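Local coordinates for protein uncharacterized CBS domain-containing proteins (Corynebacterium glutamicum, PDB 2P3H) that is of unknown function, a CBS-domain membrane protein possibly binding flavin adenine dinucleotide, represented by its CorC_HlyC transporter-associated domain, at residues L53-F65 with T77-E89. Residues are numbered along the deposited sequence; the frame is centred on the assembly and turned at random. Where two conformers were deposited one is given.
Sequences LKTGDVIEIPLDF and TQRILRITVLEVE
Glu60 lies alongside Arg82, the two pointing the same way across a non-hydrogen-bonded pair of an antiparallel beta ladder that joins edge strand 58-62 to strand 80-89 in the five-stranded sheet of this CorC_HlyC domain. Arg82 bends at chi3 (-73°) and turns its guanidinium side-on, with NE 2.7 Å and NH2 3.1 Å from the single oxygen Glu60 OE2. That oxygen sits within the guanidinium plane, yet the two flat groups are twisted 32° apart. Val58 CG1 packs on the aliphatic stem, 3.5 Å from Arg82 CG, while Ile80 CG2 meets Glu60 CB at 3.6 Å.

The face bearing Ile59, Ile61, Leu81 and Ile83 is buried; there Ile61 CD1 touches Ile83 CD1 at 3.9 Å, and helices 41-49 and 22-29 pack against it. Reciprocal backbone hydrogen bonds at Ile59-Ile83 and Ile61-Leu81 set the register. Ahead of the strand, the type II turn from Lys54 to Asp57 extends the pairing: Gly56 N donates to Val85 O, and Val85 CB lies 3.5 Å from Lys54 O. Beyond Pro62, Leu63 N donates a hydrogen bond to Arg79 O, and a water bridges the two segments, donating to Leu63 O at 2.8 Å and accepting from Arg79 N.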
ATOM      1  N   LEU A  53       9.548  -9.922  -5.466  1.00 39.18           N
ATOM      2  CA  LEU A  53       9.628  -8.473  -5.260  1.00 39.49           C
ATOM      3  C   LEU A  53      11.067  -8.104  -4.965  1.00 39.34           C
ATOM      4  O   LEU A  53      11.679  -8.653  -4.054  1.00 40.13           O
ATOM      5  CB  LEU A  53       8.717  -8.051  -4.101  1.00 38.88           C
ATOM      6  CG  LEU A  53       7.230  -8.377  -4.253  1.00 39.05           C
ATOM      7  CD1 LEU A  53       6.524  -8.223  -2.916  1.00 35.86           C
ATOM      8  CD2 LEU A  53       6.558  -7.498  -5.309  1.00 39.64           C
ATOM      9  N   LYS A  54      11.618  -7.185  -5.750  1.00 38.79           N
ATOM     10  CA  LYS A  54      13.034  -6.826  -5.626  1.00 38.62           C
ATOM     11  C   LYS A  54      13.209  -5.382  -5.174  1.00 38.12           C
ATOM     12  O   LYS A  54      12.346  -4.537  -5.447  1.00 37.19           O
ATOM     13  CB  LYS A  54      13.742  -7.015  -6.972  1.00 38.77           C
ATOM     14  CG  LYS A  54      13.488  -8.355  -7.651  1.00 40.50           C
ATOM     15  CD  LYS A  54      14.226  -9.481  -6.965  1.00 41.70           C
ATOM     16  CE  LYS A  54      14.141 -10.775  -7.768  1.00 44.50           C
ATOM     17  NZ  LYS A  54      14.757 -11.909  -7.033  1.00 41.53           N
ATOM     18  N   THR A  55      14.315  -5.086  -4.495  1.00 38.06           N
ATOM     19  CA  THR A  55      14.614  -3.704  -4.093  1.00 38.94           C
ATOM     20  C   THR A  55      14.555  -2.806  -5.326  1.00 38.28           C
ATOM     21  O   THR A  55      15.088  -3.151  -6.391  1.00 37.57           O
ATOM     22  CB  THR A  55      15.976  -3.607  -3.401  1.00 40.10           C
ATOM     23  OG1 THR A  55      15.957  -4.469  -2.266  1.00 42.94           O
ATOM     24  CG2 THR A  55      16.264  -2.213  -2.917  1.00 40.62           C
ATOM     25  N   GLY A  56      13.867  -1.678  -5.175  1.00 37.34           N
ATOM     26  CA  GLY A  56      13.653  -0.750  -6.259  1.00 36.86           C
ATOM     27  C   GLY A  56      12.363  -0.939  -7.035  1.00 36.15           C
ATOM     28  O   GLY A  56      11.953  -0.039  -7.760  1.00 35.42           O
ATOM     29  N   ASP A  57      11.723  -2.104  -6.912  1.00 35.72           N
ATOM     30  CA  ASP A  57      10.428  -2.335  -7.591  1.00 34.93           C
ATOM     31  C   ASP A  57       9.380  -1.337  -7.105  1.00 34.75           C
ATOM     32  O   ASP A  57       9.322  -1.034  -5.922  1.00 33.58           O
ATOM     33  CB  ASP A  57       9.901  -3.764  -7.328  1.00 34.94           C
ATOM     34  CG  ASP A  57      10.629  -4.823  -8.146  1.00 38.10           C
ATOM     35  OD1 ASP A  57      11.531  -4.459  -8.945  1.00 37.07           O
ATOM     36  OD2 ASP A  57      10.286  -6.015  -7.999  1.00 39.23           O
ATOM     37  N   VAL A  58       8.566  -0.831  -8.021  1.00 34.35           N
ATOM     38  CA  VAL A  58       7.500   0.110  -7.665  1.00 35.01           C
ATOM     39  C   VAL A  58       6.182  -0.520  -8.053  1.00 35.19           C
ATOM     40  O   VAL A  58       5.996  -0.982  -9.179  1.00 35.39           O
ATOM     41  CB  VAL A  58       7.652   1.459  -8.388  1.00 35.20           C
ATOM     42  CG1 VAL A  58       6.473   2.407  -8.042  1.00 36.71           C
ATOM     43  CG2 VAL A  58       9.007   2.090  -8.047  1.00 36.21           C
ATOM     44  N   ILE A  59       5.263  -0.565  -7.102  1.00 34.72           N
ATOM     45  CA  ILE A  59       3.995  -1.218  -7.359  1.00 36.02           C
ATOM     46  C   ILE A  59       2.941  -0.182  -7.018  1.00 35.77           C
ATOM     47  O   ILE A  59       2.990   0.406  -5.962  1.00 35.08           O
ATOM     48  CB  ILE A  59       3.801  -2.457  -6.458  1.00 36.54           C
ATOM     49  CG1 ILE A  59       4.815  -3.550  -6.827  1.00 38.78           C
ATOM     50  CG2 ILE A  59       2.390  -3.021  -6.582  1.00 37.36           C
ATOM     51  CD1 ILE A  59       6.041  -3.508  -5.963  1.00 43.87           C
ATOM     52  N   GLU A  60       1.999   0.024  -7.920  1.00 33.84           N
ATOM     53  CA  GLU A  60       0.930   0.980  -7.661  1.00 34.71           C
ATOM     54  C   GLU A  60      -0.420   0.267  -7.477  1.00 33.16           C
ATOM     55  O   GLU A  60      -0.831  -0.514  -8.308  1.00 32.36           O
ATOM     56  CB  GLU A  60       0.907   2.071  -8.748  1.00 35.38           C
ATOM     57  CG  GLU A  60       2.205   2.977  -8.650  1.00 37.32           C
ATOM     58  CD  GLU A  60       2.294   4.121  -9.663  1.00 39.80           C
ATOM     59  OE1 GLU A  60       1.327   4.318 -10.476  1.00 39.92           O
ATOM     60  OE2 GLU A  60       3.356   4.836  -9.640  1.00 39.09           O
ATOM     61  N   ILE A  61      -1.084   0.523  -6.356  1.00 31.84           N
ATOM     62  CA  ILE A  61      -2.341  -0.161  -6.007  1.00 33.65           C
ATOM     63  C   ILE A  61      -3.468   0.881  -5.830  1.00 32.33           C
ATOM     64  O   ILE A  61      -3.340   1.839  -5.043  1.00 31.49           O
ATOM     65  CB  ILE A  61      -2.176  -1.003  -4.691  1.00 34.38           C
ATOM     66  CG1 ILE A  61      -0.990  -1.977  -4.890  1.00 36.71           C
ATOM     67  CG2 ILE A  61      -3.502  -1.706  -4.284  1.00 34.18           C
ATOM     68  CD1 ILE A  61      -0.822  -3.077  -3.905  1.00 37.62           C
ATOM     69  N   PRO A  62      -4.576   0.685  -6.545  1.00 31.48           N
ATOM     70  CA  PRO A  62      -5.755   1.553  -6.371  1.00 30.49           C
ATOM     71  C   PRO A  62      -6.395   1.343  -5.008  1.00 30.47           C
ATOM     72  O   PRO A  62      -6.491   0.197  -4.534  1.00 30.79           O
ATOM     73  CB  PRO A  62      -6.720   1.073  -7.466  1.00 32.02           C
ATOM     74  CG  PRO A  62      -5.871   0.286  -8.433  1.00 32.54           C
ATOM     75  CD  PRO A  62      -4.783  -0.338  -7.590  1.00 32.60           C
ATOM     76  N   LEU A  63      -6.833   2.444  -4.419  1.00 30.76           N
ATOM     77  CA  LEU A  63      -7.451   2.466  -3.085  1.00 30.99           C
ATOM     78  C   LEU A  63      -8.975   2.424  -3.272  1.00 30.91           C
ATOM     79  O   LEU A  63      -9.493   2.849  -4.314  1.00 31.66           O
ATOM     80  CB  LEU A  63      -7.035   3.734  -2.367  1.00 31.93           C
ATOM     81  CG  LEU A  63      -5.520   3.691  -2.120  1.00 34.14           C
ATOM     82  CD1 LEU A  63      -5.021   5.031  -1.689  1.00 34.63           C
ATOM     83  CD2 LEU A  63      -5.220   2.616  -1.093  1.00 36.99           C
ATOM     84  N   ASP A  64      -9.685   1.882  -2.290  1.00 30.66           N
ATOM     85  CA  ASP A  64     -11.130   1.785  -2.412  1.00 30.10           C
ATOM     86  C   ASP A  64     -11.741   3.171  -2.345  1.00 30.24           C
ATOM     87  O   ASP A  64     -11.310   4.016  -1.546  1.00 30.25           O
ATOM     88  CB  ASP A  64     -11.719   0.957  -1.263  1.00 29.84           C
ATOM     89  CG  ASP A  64     -11.480  -0.540  -1.425  1.00 31.90           C
ATOM     90  OD1 ASP A  64     -10.822  -0.986  -2.411  1.00 31.60           O
ATOM     91  OD2 ASP A  64     -11.979  -1.270  -0.557  1.00 30.90           O
ATOM     92  N   PHE A  65     -12.766   3.370  -3.153  1.00 29.41           N
ATOM     93  CA  PHE A  65     -13.625   4.542  -3.040  1.00 29.38           C
ATOM     94  C   PHE A  65     -14.427   4.434  -1.744  1.00 29.74           C
ATOM     95  O   PHE A  65     -14.611   3.349  -1.210  1.00 28.14           O
ATOM     96  CB  PHE A  65     -14.580   4.589  -4.221  1.00 30.64           C
ATOM     97  CG  PHE A  65     -13.917   4.899  -5.539  1.00 31.33           C
ATOM     98  CD1 PHE A  65     -13.303   6.143  -5.755  1.00 32.57           C
ATOM     99  CD2 PHE A  65     -13.954   3.965  -6.575  1.00 32.10           C
ATOM    100  CE1 PHE A  65     -12.697   6.433  -6.990  1.00 33.52           C
ATOM    101  CE2 PHE A  65     -13.358   4.239  -7.811  1.00 34.01           C
ATOM    102  CZ  PHE A  65     -12.729   5.489  -8.011  1.00 32.68           C
ATOM    103  N   THR A  77     -12.380   9.479  -9.900  1.00 30.27           N
ATOM    104  CA  THR A  77     -11.019   9.126 -10.200  1.00 30.68           C
ATOM    105  C   THR A  77     -10.402   8.390  -9.008  1.00 31.32           C
ATOM    106  O   THR A  77     -10.446   8.886  -7.905  1.00 30.55           O
ATOM    107  CB  THR A  77     -10.257  10.435 -10.524  1.00 31.91           C
ATOM    108  OG1 THR A  77     -10.901  11.074 -11.648  1.00 33.44           O
ATOM    109  CG2 THR A  77      -8.831  10.171 -10.821  1.00 33.50           C
ATOM    110  N   GLN A  78      -9.828   7.213  -9.247  1.00 31.13           N
ATOM    111  CA  GLN A  78      -9.195   6.395  -8.193  1.00 32.41           C
ATOM    112  C   GLN A  78      -8.023   7.095  -7.551  1.00 31.67           C
ATOM    113  O   GLN A  78      -7.207   7.673  -8.254  1.00 30.91           O
ATOM    114  CB  GLN A  78      -8.539   5.167  -8.823  1.00 31.78           C
ATOM    115  CG  GLN A  78      -9.397   4.033  -9.212  1.00 35.51           C
ATOM    116  CD  GLN A  78      -8.604   2.897  -9.919  1.00 35.45           C
ATOM    117  OE1 GLN A  78      -7.578   3.121 -10.623  1.00 33.34           O
ATOM    118  NE2 GLN A  78      -9.146   1.687  -9.809  1.00 36.43           N
ATOM    119  N   ARG A  79      -7.916   7.015  -6.231  1.00 30.89           N
ATOM    120  CA  ARG A  79      -6.653   7.359  -5.587  0.50 31.88           C
ATOM    121  C   ARG A  79      -5.707   6.169  -5.667  1.00 31.32           C
ATOM    122  O   ARG A  79      -6.131   5.012  -5.610  1.00 30.69           O
ATOM    123  CB  ARG A  79      -6.853   7.756  -4.130  0.50 32.14           C
ATOM    124  CG  ARG A  79      -5.776   8.702  -3.632  0.50 34.54           C
ATOM    125  CD  ARG A  79      -6.072  10.168  -4.007  0.50 37.90           C
ATOM    126  NE  ARG A  79      -4.926  11.030  -3.709  0.50 40.98           N
ATOM    127  CZ  ARG A  79      -4.760  11.728  -2.585  0.50 41.40           C
ATOM    128  NH1 ARG A  79      -3.664  12.462  -2.431  0.50 41.58           N
ATOM    129  NH2 ARG A  79      -5.678  11.712  -1.622  0.50 41.43           N
ATOM    130  N   ILE A  80      -4.420   6.455  -5.819  1.00 32.75           N
ATOM    131  CA  ILE A  80      -3.399   5.397  -5.996  1.00 33.52           C
ATOM    132  C   ILE A  80      -2.376   5.466  -4.879  1.00 34.26           C
ATOM    133  O   ILE A  80      -1.895   6.556  -4.564  1.00 35.32           O
ATOM    134  CB  ILE A  80      -2.656   5.545  -7.347  1.00 33.62           C
ATOM    135  CG1 ILE A  80      -3.647   5.502  -8.514  1.00 35.86           C
ATOM    136  CG2 ILE A  80      -1.583   4.434  -7.530  1.00 34.18           C
ATOM    137  CD1 ILE A  80      -4.408   4.189  -8.611  1.00 38.20           C
ATOM    138  N   LEU A  81      -2.055   4.307  -4.311  1.00 33.59           N
ATOM    139  CA  LEU A  81      -0.949   4.166  -3.372  1.00 33.57           C
ATOM    140  C   LEU A  81       0.262   3.620  -4.140  1.00 33.48           C
ATOM    141  O   LEU A  81       0.222   2.508  -4.676  1.00 33.39           O
ATOM    142  CB  LEU A  81      -1.358   3.229  -2.224  1.00 34.32           C
ATOM    143  CG  LEU A  81      -0.291   3.003  -1.129  1.00 34.59           C
ATOM    144  CD1 LEU A  81      -0.073   4.315  -0.353  1.00 34.11           C
ATOM    145  CD2 LEU A  81      -0.745   1.908  -0.180  1.00 33.59           C
ATOM    146  N   ARG A  82       1.335   4.409  -4.209  1.00 31.92           N
ATOM    147  CA  ARG A  82       2.584   3.905  -4.784  1.00 32.91           C
ATOM    148  C   ARG A  82       3.452   3.322  -3.679  1.00 33.80           C
ATOM    149  O   ARG A  82       3.675   3.992  -2.638  1.00 34.15           O
ATOM    150  CB  ARG A  82       3.327   5.036  -5.485  1.00 32.84           C
ATOM    151  CG  ARG A  82       4.705   4.608  -6.013  1.00 34.73           C
ATOM    152  CD  ARG A  82       5.449   5.846  -6.570  1.00 37.98           C
ATOM    153  NE  ARG A  82       4.854   6.249  -7.835  1.00 43.01           N
ATOM    154  CZ  ARG A  82       4.968   7.461  -8.385  1.00 47.62           C
ATOM    155  NH1 ARG A  82       5.660   8.426  -7.756  1.00 47.29           N
ATOM    156  NH2 ARG A  82       4.376   7.718  -9.561  1.00 43.40           N
ATOM    157  N   ILE A  83       3.897   2.072  -3.868  1.00 33.13           N
ATOM    158  CA  ILE A  83       4.755   1.379  -2.912  1.00 34.26           C
ATOM    159  C   ILE A  83       6.068   1.041  -3.614  1.00 34.57           C
ATOM    160  O   ILE A  83       6.067   0.459  -4.698  1.00 35.03           O
ATOM    161  CB  ILE A  83       4.094   0.087  -2.367  1.00 34.10           C
ATOM    162  CG1 ILE A  83       2.716   0.433  -1.802  1.00 35.11           C
ATOM    163  CG2 ILE A  83       4.999  -0.629  -1.330  1.00 35.03           C
ATOM    164  CD1 ILE A  83       1.630  -0.494  -2.229  1.00 42.25           C
ATOM    165  N   THR A  84       7.169   1.445  -2.997  1.00 35.03           N
ATOM    166  CA  THR A  84       8.508   1.154  -3.510  1.00 34.26           C
ATOM    167  C   THR A  84       9.213   0.266  -2.501  1.00 34.45           C
ATOM    168  O   THR A  84       9.266   0.585  -1.301  1.00 33.40           O
ATOM    169  CB  THR A  84       9.332   2.450  -3.706  1.00 34.88           C
ATOM    170  OG1 THR A  84       8.600   3.383  -4.501  1.00 35.29           O
ATOM    171  CG2 THR A  84      10.682   2.126  -4.368  1.00 33.84           C
ATOM    172  N   VAL A  85       9.749  -0.861  -2.985  1.00 34.39           N
ATOM    173  CA  VAL A  85      10.437  -1.812  -2.129  1.00 34.05           C
ATOM    174  C   VAL A  85      11.829  -1.242  -1.869  1.00 34.98           C
ATOM    175  O   VAL A  85      12.610  -1.076  -2.815  1.00 35.31           O
ATOM    176  CB  VAL A  85      10.552  -3.180  -2.811  1.00 34.82           C
ATOM    177  CG1 VAL A  85      11.336  -4.123  -1.908  1.00 33.93           C
ATOM    178  CG2 VAL A  85       9.140  -3.733  -3.167  1.00 34.69           C
ATOM    179  N   LEU A  86      12.128  -0.921  -0.610  1.00 34.49           N
ATOM    180  CA  LEU A  86      13.410  -0.283  -0.247  1.00 35.13           C
ATOM    181  C   LEU A  86      14.471  -1.244   0.290  1.00 35.33           C
ATOM    182  O   LEU A  86      15.665  -0.988   0.154  1.00 35.81           O
ATOM    183  CB  LEU A  86      13.206   0.845   0.792  1.00 35.30           C
ATOM    184  CG  LEU A  86      12.377   2.052   0.341  1.00 34.91           C
ATOM    185  CD1 LEU A  86      12.348   3.075   1.492  1.00 34.98           C
ATOM    186  CD2 LEU A  86      12.965   2.668  -0.940  1.00 36.92           C
ATOM    187  N   GLU A  87      14.036  -2.327   0.923  1.00 35.29           N
ATOM    188  CA  GLU A  87      14.956  -3.315   1.470  1.00 36.00           C
ATOM    189  C   GLU A  87      14.289  -4.672   1.379  1.00 35.39           C
ATOM    190  O   GLU A  87      13.106  -4.791   1.689  1.00 34.35           O
ATOM    191  CB  GLU A  87      15.219  -2.969   2.922  1.00 36.50           C
ATOM    192  CG  GLU A  87      16.502  -3.467   3.547  1.00 41.90           C
ATOM    193  CD  GLU A  87      16.745  -2.729   4.854  1.00 47.48           C
ATOM    194  OE1 GLU A  87      16.165  -3.129   5.887  1.00 50.31           O
ATOM    195  OE2 GLU A  87      17.486  -1.716   4.842  1.00 53.82           O
ATOM    196  N   VAL A  88      15.049  -5.697   0.974  1.00 35.08           N
ATOM    197  CA  VAL A  88      14.556  -7.081   0.931  1.00 34.94           C
ATOM    198  C   VAL A  88      15.495  -7.940   1.784  1.00 34.96           C
ATOM    199  O   VAL A  88      16.717  -7.745   1.789  1.00 34.34           O
ATOM    200  CB  VAL A  88      14.453  -7.640  -0.537  1.00 34.88           C
ATOM    201  CG1 VAL A  88      14.099  -9.140  -0.563  1.00 35.35           C
ATOM    202  CG2 VAL A  88      13.442  -6.860  -1.335  1.00 34.62           C
ATOM    203  N   GLU A  89      14.937  -8.873   2.538  1.00 35.47           N
ATOM    204  CA  GLU A  89      15.769  -9.845   3.262  1.00 36.55           C
ATOM    205  C   GLU A  89      15.077 -11.177   3.149  1.00 35.20           C
ATOM    206  O   GLU A  89      13.867 -11.239   3.290  1.00 35.01           O
ATOM    207  CB  GLU A  89      15.920  -9.481   4.738  1.00 36.14           C
ATOM    208  CG  GLU A  89      16.681  -8.187   5.009  1.00 40.14           C
ATOM    209  CD  GLU A  89      16.939  -7.965   6.495  1.00 39.96           C
ATOM    210  OE1 GLU A  89      16.604  -8.861   7.317  1.00 45.22           O
ATOM    211  OE2 GLU A  89      17.490  -6.889   6.833  1.00 45.27           O
TER
HETATM  212  O   HOH W   1      -9.885   5.595  -4.896  1.00 27.87           O